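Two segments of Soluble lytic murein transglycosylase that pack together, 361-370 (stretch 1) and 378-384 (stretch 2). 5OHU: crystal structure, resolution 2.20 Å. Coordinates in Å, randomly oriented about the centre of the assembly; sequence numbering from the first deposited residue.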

# COMPACT_ATOMS: atom_id res chain seq x y z
N PRO A 361 -31.29 -16.01 -6.03
CA PRO A 361 -29.83 -15.85 -6.15
C PRO A 361 -29.29 -16.04 -7.56
O PRO A 361 -28.27 -15.44 -7.90
CB PRO A 361 -29.26 -16.90 -5.18
CG PRO A 361 -30.32 -17.04 -4.12
CD PRO A 361 -31.64 -16.91 -4.91
N ILE A 362 -29.98 -16.81 -8.42
CA ILE A 362 -29.51 -17.05 -9.79
C ILE A 362 -29.27 -15.73 -10.53
O ILE A 362 -28.17 -15.46 -11.02
CB ILE A 362 -30.52 -17.92 -10.55
CG1 ILE A 362 -30.53 -19.34 -9.98
CG2 ILE A 362 -30.19 -17.92 -12.05
CD1 ILE A 362 -31.67 -20.16 -10.54
N ALA A 363 -30.32 -14.90 -10.64
CA ALA A 363 -30.18 -13.63 -11.34
C ALA A 363 -29.11 -12.75 -10.69
O ALA A 363 -28.39 -12.03 -11.39
CB ALA A 363 -31.51 -12.89 -11.37
N LEU A 364 -28.99 -12.80 -9.37
CA LEU A 364 -27.97 -11.99 -8.70
C LEU A 364 -26.57 -12.44 -9.13
O LEU A 364 -25.72 -11.61 -9.49
CB LEU A 364 -28.15 -12.07 -7.19
CG LEU A 364 -29.48 -11.49 -6.67
CD1 LEU A 364 -29.65 -11.74 -5.18
CD2 LEU A 364 -29.62 -9.98 -6.98
N TYR A 365 -26.32 -13.75 -9.13
CA TYR A 365 -25.01 -14.25 -9.57
C TYR A 365 -24.74 -13.90 -11.02
O TYR A 365 -23.58 -13.64 -11.39
CB TYR A 365 -24.94 -15.76 -9.39
CG TYR A 365 -24.74 -16.27 -7.97
CD1 TYR A 365 -23.76 -15.73 -7.13
CD2 TYR A 365 -25.56 -17.28 -7.47
CE1 TYR A 365 -23.60 -16.21 -5.83
CE2 TYR A 365 -25.40 -17.77 -6.18
CZ TYR A 365 -24.42 -17.23 -5.37
OH TYR A 365 -24.29 -17.73 -4.10
N GLN A 366 -25.78 -13.89 -11.86
CA GLN A 366 -25.56 -13.68 -13.29
C GLN A 366 -25.04 -12.28 -13.58
O GLN A 366 -24.23 -12.09 -14.50
CB GLN A 366 -26.85 -13.97 -14.05
CG GLN A 366 -27.13 -15.45 -14.17
CD GLN A 366 -28.50 -15.74 -14.73
OE1 GLN A 366 -29.44 -14.96 -14.56
NE2 GLN A 366 -28.63 -16.88 -15.39
N LYS A 367 -25.48 -11.28 -12.82
CA LYS A 367 -24.89 -9.95 -12.92
C LYS A 367 -23.39 -9.97 -12.69
O LYS A 367 -22.70 -9.06 -13.15
CB LYS A 367 -25.53 -9.00 -11.90
CG LYS A 367 -27.04 -9.01 -11.87
CD LYS A 367 -27.55 -8.60 -10.50
CE LYS A 367 -27.17 -7.17 -10.14
NZ LYS A 367 -28.13 -6.59 -9.15
N LEU A 368 -22.89 -10.96 -11.98
CA LEU A 368 -21.52 -10.98 -11.50
C LEU A 368 -20.61 -11.84 -12.36
O LEU A 368 -19.50 -11.41 -12.70
CB LEU A 368 -21.50 -11.47 -10.05
CG LEU A 368 -20.32 -10.94 -9.27
CD1 LEU A 368 -20.16 -9.47 -9.59
CD2 LEU A 368 -20.59 -11.13 -7.81
N ALA A 369 -21.04 -13.04 -12.72
CA ALA A 369 -20.43 -13.72 -13.85
C ALA A 369 -20.36 -12.72 -15.01
O ALA A 369 -21.33 -12.03 -15.32
CB ALA A 369 -21.23 -14.97 -14.22
N GLY A 370 -19.17 -12.60 -15.61
CA GLY A 370 -18.83 -11.47 -16.45
C GLY A 370 -17.80 -10.54 -15.84
O GLY A 370 -17.16 -9.78 -16.58
N LEU A 378 -16.15 -16.77 -8.20
CA LEU A 378 -17.05 -17.36 -7.20
C LEU A 378 -18.48 -17.39 -7.71
O LEU A 378 -19.17 -18.41 -7.56
CB LEU A 378 -16.98 -16.58 -5.89
CG LEU A 378 -15.75 -16.68 -4.99
CD1 LEU A 378 -16.19 -16.39 -3.58
CD2 LEU A 378 -15.05 -18.06 -5.06
N ALA A 379 -18.96 -16.29 -8.30
CA ALA A 379 -20.32 -16.29 -8.84
C ALA A 379 -20.49 -17.37 -9.90
O ALA A 379 -21.49 -18.09 -9.91
CB ALA A 379 -20.67 -14.91 -9.41
N ALA A 380 -19.53 -17.47 -10.83
CA ALA A 380 -19.64 -18.49 -11.87
C ALA A 380 -19.61 -19.89 -11.26
O ALA A 380 -20.37 -20.77 -11.67
CB ALA A 380 -18.52 -18.34 -12.89
N ASP A 381 -18.75 -20.10 -10.25
CA ASP A 381 -18.73 -21.40 -9.58
C ASP A 381 -20.07 -21.72 -8.93
O ASP A 381 -20.52 -22.86 -8.96
CB ASP A 381 -17.61 -21.44 -8.55
CG ASP A 381 -17.68 -22.67 -7.69
OD1 ASP A 381 -17.26 -23.74 -8.18
OD2 ASP A 381 -18.14 -22.58 -6.54
N ARG A 382 -20.71 -20.72 -8.31
CA ARG A 382 -22.00 -20.99 -7.68
C ARG A 382 -23.07 -21.32 -8.71
O ARG A 382 -23.98 -22.09 -8.42
CB ARG A 382 -22.44 -19.82 -6.80
CG ARG A 382 -21.49 -19.53 -5.67
CD ARG A 382 -21.75 -20.53 -4.54
NE ARG A 382 -20.74 -20.40 -3.48
CZ ARG A 382 -20.27 -21.37 -2.70
NH1 ARG A 382 -20.68 -22.62 -2.86
NH2 ARG A 382 -19.39 -21.09 -1.74
N LEU A 383 -22.97 -20.75 -9.91
CA LEU A 383 -23.87 -21.11 -11.00
C LEU A 383 -23.43 -22.37 -11.74
O LEU A 383 -24.19 -22.85 -12.58
CB LEU A 383 -23.97 -19.94 -11.98
CG LEU A 383 -24.65 -18.62 -11.58
CD1 LEU A 383 -24.38 -17.55 -12.63
CD2 LEU A 383 -26.15 -18.80 -11.38
N SER A 384 -22.23 -22.88 -11.48
CA SER A 384 -21.66 -24.01 -12.24
C SER A 384 -21.64 -23.73 -13.74
O SER A 384 -22.06 -24.56 -14.56
CB SER A 384 -22.40 -25.32 -11.94
OG SER A 384 -22.34 -25.62 -10.56

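Two helices of one chain cross at 141° between their N-to-C directions, axes 8.4 Å apart at closest approach, and pack through apolar contacts with no hydrogen bond between them; 374 Å² is buried between the stretches, both sides summed. Along stretch 1, P361 makes no contact, but its O accepts the backbone bond from Y365 N. I362 is exposed and gives up little surface to stretch 2: its CB points sideways, and CG2 comes within 4.2 Å of L383 CD2. A363 and L364 stay clear of the partner helix. Y365, buried, touches A379, R382 and L383. Its CB points toward stretch 2 and packs 3.6 Å from L383 CG; its CD1 lies 3.9 Å from A379 CB. R382 CB sits over one face of the ring, 3.8 Å from its centroid, in a CH-pi contact, while the arginine's end leads away to hydrogen bonds elsewhere in the structure. A379 is buried with only a methyl to place, which suits the close backbones here: its CA is 5.2 Å from Y365 CA. Q366 points its CB away, yet its aliphatic CG reaches 3.8 Å from L383 CD1. K367 takes no part. L368, buried, sets CB 3.6 Å from A379 CB. A369 finishes the contact, its CB 4.4 Å from L383 CD1, so L383 touches I362, Y365, Q366 and A369. G370, at positive phi, lies beyond reach; at its backbone angles a CB would be jammed against A369 O.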